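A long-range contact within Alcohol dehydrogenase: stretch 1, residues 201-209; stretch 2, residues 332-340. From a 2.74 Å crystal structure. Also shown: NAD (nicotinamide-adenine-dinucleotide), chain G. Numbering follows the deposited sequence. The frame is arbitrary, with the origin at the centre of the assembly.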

# COMPACT_ATOMS: atom_id res chain seq x y z
N ARG A 201 13.14 -22.67 1.87
CA ARG A 201 13.10 -24.10 2.11
C ARG A 201 14.30 -24.85 1.50
O ARG A 201 14.21 -26.05 1.21
CB ARG A 201 11.79 -24.66 1.57
CG ARG A 201 11.69 -24.61 0.06
CD ARG A 201 10.32 -25.02 -0.44
NE ARG A 201 10.28 -25.02 -1.90
CZ ARG A 201 9.17 -25.06 -2.64
NH1 ARG A 201 7.97 -25.11 -2.06
NH2 ARG A 201 9.26 -25.05 -3.96
N ILE A 202 15.42 -24.16 1.30
CA ILE A 202 16.63 -24.76 0.71
C ILE A 202 17.88 -24.38 1.52
O ILE A 202 18.29 -23.21 1.51
CB ILE A 202 16.83 -24.34 -0.76
CG1 ILE A 202 15.68 -24.87 -1.61
CG2 ILE A 202 18.16 -24.86 -1.31
CD1 ILE A 202 15.74 -24.47 -3.08
N PRO A 203 18.47 -25.35 2.24
CA PRO A 203 19.56 -25.06 3.17
C PRO A 203 20.71 -24.27 2.58
O PRO A 203 21.21 -23.35 3.22
CB PRO A 203 20.01 -26.44 3.58
CG PRO A 203 18.75 -27.23 3.62
CD PRO A 203 17.93 -26.71 2.47
N GLU A 204 21.14 -24.63 1.37
CA GLU A 204 22.20 -23.88 0.69
C GLU A 204 21.88 -22.36 0.67
O GLU A 204 22.73 -21.55 0.99
CB GLU A 204 22.45 -24.44 -0.72
N ARG A 205 20.64 -22.01 0.34
CA ARG A 205 20.20 -20.60 0.22
C ARG A 205 20.06 -19.96 1.62
O ARG A 205 20.53 -18.85 1.84
CB ARG A 205 18.92 -20.49 -0.64
CG ARG A 205 19.11 -21.15 -2.01
CD ARG A 205 18.12 -20.76 -3.11
NE ARG A 205 18.72 -20.89 -4.47
CZ ARG A 205 18.10 -20.58 -5.61
NH1 ARG A 205 16.85 -20.13 -5.59
NH2 ARG A 205 18.72 -20.71 -6.79
N LEU A 206 19.46 -20.68 2.56
CA LEU A 206 19.40 -20.21 3.95
C LEU A 206 20.80 -19.98 4.57
O LEU A 206 21.00 -19.04 5.34
CB LEU A 206 18.58 -21.17 4.81
CG LEU A 206 17.10 -21.28 4.44
CD1 LEU A 206 16.45 -22.50 5.05
CD2 LEU A 206 16.34 -20.03 4.86
N GLU A 207 21.75 -20.83 4.25
CA GLU A 207 23.13 -20.64 4.71
C GLU A 207 23.67 -19.33 4.18
O GLU A 207 24.33 -18.58 4.88
CB GLU A 207 24.03 -21.81 4.25
CG GLU A 207 24.04 -23.02 5.18
N ARG A 208 23.39 -19.07 2.92
CA ARG A 208 23.80 -17.84 2.28
C ARG A 208 23.11 -16.63 2.94
O ARG A 208 23.74 -15.59 3.19
CB ARG A 208 23.44 -17.89 0.79
CG ARG A 208 24.50 -17.28 -0.11
CD ARG A 208 25.67 -18.23 -0.33
NE ARG A 208 26.49 -17.78 -1.45
CZ ARG A 208 27.19 -16.65 -1.47
NH1 ARG A 208 27.17 -15.82 -0.42
NH2 ARG A 208 27.89 -16.33 -2.54
N ALA A 209 21.82 -16.78 3.20
CA ALA A 209 21.07 -15.73 3.86
C ALA A 209 21.70 -15.41 5.21
O ALA A 209 21.88 -14.24 5.58
CB ALA A 209 19.62 -16.14 4.03
N LEU A 332 21.09 -25.82 -14.96
CA LEU A 332 21.64 -25.68 -13.61
C LEU A 332 20.75 -24.79 -12.76
O LEU A 332 20.33 -25.18 -11.67
CB LEU A 332 23.06 -25.08 -13.64
CG LEU A 332 24.28 -26.02 -13.69
CD1 LEU A 332 24.33 -26.93 -12.49
CD2 LEU A 332 24.25 -26.85 -14.96
N PHE A 333 20.47 -23.60 -13.26
CA PHE A 333 19.65 -22.64 -12.51
C PHE A 333 18.23 -23.17 -12.25
O PHE A 333 17.72 -23.09 -11.14
CB PHE A 333 19.61 -21.31 -13.25
CG PHE A 333 18.96 -20.21 -12.47
CD1 PHE A 333 19.34 -19.94 -11.15
CD2 PHE A 333 17.97 -19.42 -13.06
CE1 PHE A 333 18.74 -18.92 -10.44
CE2 PHE A 333 17.38 -18.40 -12.35
CZ PHE A 333 17.76 -18.15 -11.04
N ASP A 334 17.62 -23.74 -13.28
CA ASP A 334 16.30 -24.35 -13.16
C ASP A 334 16.29 -25.44 -12.08
O ASP A 334 15.44 -25.41 -11.18
CB ASP A 334 15.87 -24.94 -14.49
CG ASP A 334 14.42 -25.38 -14.49
OD1 ASP A 334 13.67 -24.92 -13.58
OD2 ASP A 334 14.06 -26.16 -15.40
N ARG A 335 17.26 -26.36 -12.16
CA ARG A 335 17.41 -27.47 -11.19
C ARG A 335 17.91 -27.00 -9.80
O ARG A 335 18.06 -27.81 -8.90
CB ARG A 335 18.30 -28.60 -11.77
CG ARG A 335 17.65 -29.43 -12.88
CD ARG A 335 18.66 -30.31 -13.62
N LYS A 336 18.15 -25.69 -9.65
CA LYS A 336 18.55 -25.07 -8.37
C LYS A 336 20.00 -25.50 -7.94
O LYS A 336 20.40 -25.39 -6.77
CB LYS A 336 17.51 -25.38 -7.29
CG LYS A 336 16.93 -24.17 -6.57
CD LYS A 336 15.56 -23.80 -7.12
N GLU A 337 20.79 -25.95 -8.92
CA GLU A 337 22.19 -26.30 -8.72
C GLU A 337 23.10 -25.08 -8.83
O GLU A 337 24.14 -25.03 -8.19
CB GLU A 337 22.59 -27.37 -9.73
CG GLU A 337 22.09 -28.76 -9.34
CD GLU A 337 22.04 -29.75 -10.50
OE1 GLU A 337 22.87 -29.65 -11.43
OE2 GLU A 337 21.15 -30.63 -10.48
N ALA A 338 22.72 -24.11 -9.63
CA ALA A 338 23.35 -22.79 -9.55
C ALA A 338 22.47 -21.83 -8.75
O ALA A 338 21.24 -21.96 -8.72
CB ALA A 338 23.60 -22.23 -10.94
N LEU A 339 23.11 -20.87 -8.11
CA LEU A 339 22.43 -19.80 -7.40
C LEU A 339 22.18 -18.60 -8.32
O LEU A 339 21.08 -18.04 -8.38
CB LEU A 339 23.28 -19.36 -6.22
CG LEU A 339 22.66 -18.31 -5.29
CD1 LEU A 339 21.34 -18.81 -4.71
CD2 LEU A 339 23.63 -17.95 -4.17
N LYS A 340 23.23 -18.18 -9.02
CA LYS A 340 23.13 -17.16 -10.02
C LYS A 340 24.14 -17.42 -11.11
O LYS A 340 25.32 -17.63 -10.83
CB LYS A 340 23.38 -15.78 -9.42
CG LYS A 340 23.21 -14.62 -10.41
CD LYS A 340 21.76 -14.46 -10.88
CE LYS A 340 21.59 -13.24 -11.77
NZ LYS A 340 20.17 -12.96 -12.07
PA NAD G . 14.32 -18.01 -7.93
O1A NAD G . 15.76 -18.31 -8.36
O2A NAD G . 13.20 -18.92 -8.41
O5B NAD G . 14.16 -17.84 -6.33
C5B NAD G . 12.97 -18.27 -5.66
C4B NAD G . 13.31 -18.72 -4.24
O4B NAD G . 12.10 -18.84 -3.47
C3B NAD G . 14.00 -20.09 -4.24
O3B NAD G . 15.11 -20.15 -3.34
C2B NAD G . 12.93 -21.03 -3.76
O2B NAD G . 13.48 -22.15 -3.08
C1B NAD G . 12.13 -20.12 -2.85
N9A NAD G . 10.78 -20.65 -2.67
C8A NAD G . 10.01 -21.15 -3.66
N7A NAD G . 8.83 -21.56 -3.13
C5A NAD G . 8.85 -21.31 -1.80
C6A NAD G . 7.92 -21.48 -0.66
N6A NAD G . 6.71 -22.03 -0.89
N1A NAD G . 8.31 -21.10 0.58
C2A NAD G . 9.52 -20.56 0.80
N3A NAD G . 10.42 -20.37 -0.20
C4A NAD G . 10.14 -20.71 -1.49
O3 NAD G . 13.91 -16.52 -8.43
PN NAD G . 14.68 -15.12 -8.19
O1N NAD G . 15.66 -15.01 -9.35
O2N NAD G . 15.07 -14.93 -6.72
O5D NAD G . 13.45 -14.08 -8.41
C5D NAD G . 12.56 -13.89 -7.30
C4D NAD G . 11.10 -13.63 -7.67
O4D NAD G . 10.95 -12.23 -7.95
C3D NAD G . 10.62 -14.38 -8.91
O3D NAD G . 9.22 -14.69 -8.75
C2D NAD G . 10.87 -13.39 -10.05
O2D NAD G . 10.10 -13.60 -11.26
C1D NAD G . 10.55 -12.08 -9.33
N1N NAD G . 11.14 -10.88 -9.95
C2N NAD G . 10.33 -9.83 -9.99
C3N NAD G . 10.72 -8.61 -10.53
C7N NAD G . 9.71 -7.51 -10.49
O7N NAD G . 9.72 -6.61 -11.31
N7N NAD G . 8.81 -7.53 -9.49
C4N NAD G . 12.02 -8.49 -11.05
C5N NAD G . 12.87 -9.61 -11.01
C6N NAD G . 12.40 -10.81 -10.45

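The two stretches, at least 128 residues apart in sequence where they touch, meet mainly through side chains, with no backbone-to-backbone contact; the one hydrogen bond between them runs from the Arg-205 side chain to the main-chain oxygen of Ala-338. Arg-205 CA lies 8.0 Å from Leu-339 CA, and Ile-202 CA lies 9.3 Å from Lys-336 CA. Stretch 1 enters a helix after its N-cap, Ile-202; stretch 2 leaves one through a Schellman motif, with Lys-336 at positive phi (69°) and Glu-337 N bonded to Leu-332 O.

Arg-205 carries the largest share of the 298 Å² buried. Its CA-to-CB bond points sideways, yet the extended chain (m, t, t) brings the guanidinium to stretch 2. Arg-205 NH2 gives a weak hydrogen bond to Ala-338 O (3.4 Å, 135° at the hydrogen), and Arg-205 NH1 a well-aligned one to NAD O3B (2.8 Å, 163°); both acceptors lie near the guanidinium plane, where its N-H groups point. Lys-336 CG instead covers one face, 3.9 Å from Arg-205 CZ, a nonpolar contact on a surface that offers no N-H.

Leu-339 CD1 packs 3.4 Å from Arg-205 NE, while Leu-339 CD2 lies 4.0 Å from Arg-208 NE, so its two methyls reach successive helical turns. Lys-336, modelled only to CD, also meets Ile-202: Lys-336 CG lies 3.7 Å from Ile-202 CD1, an aliphatic contact.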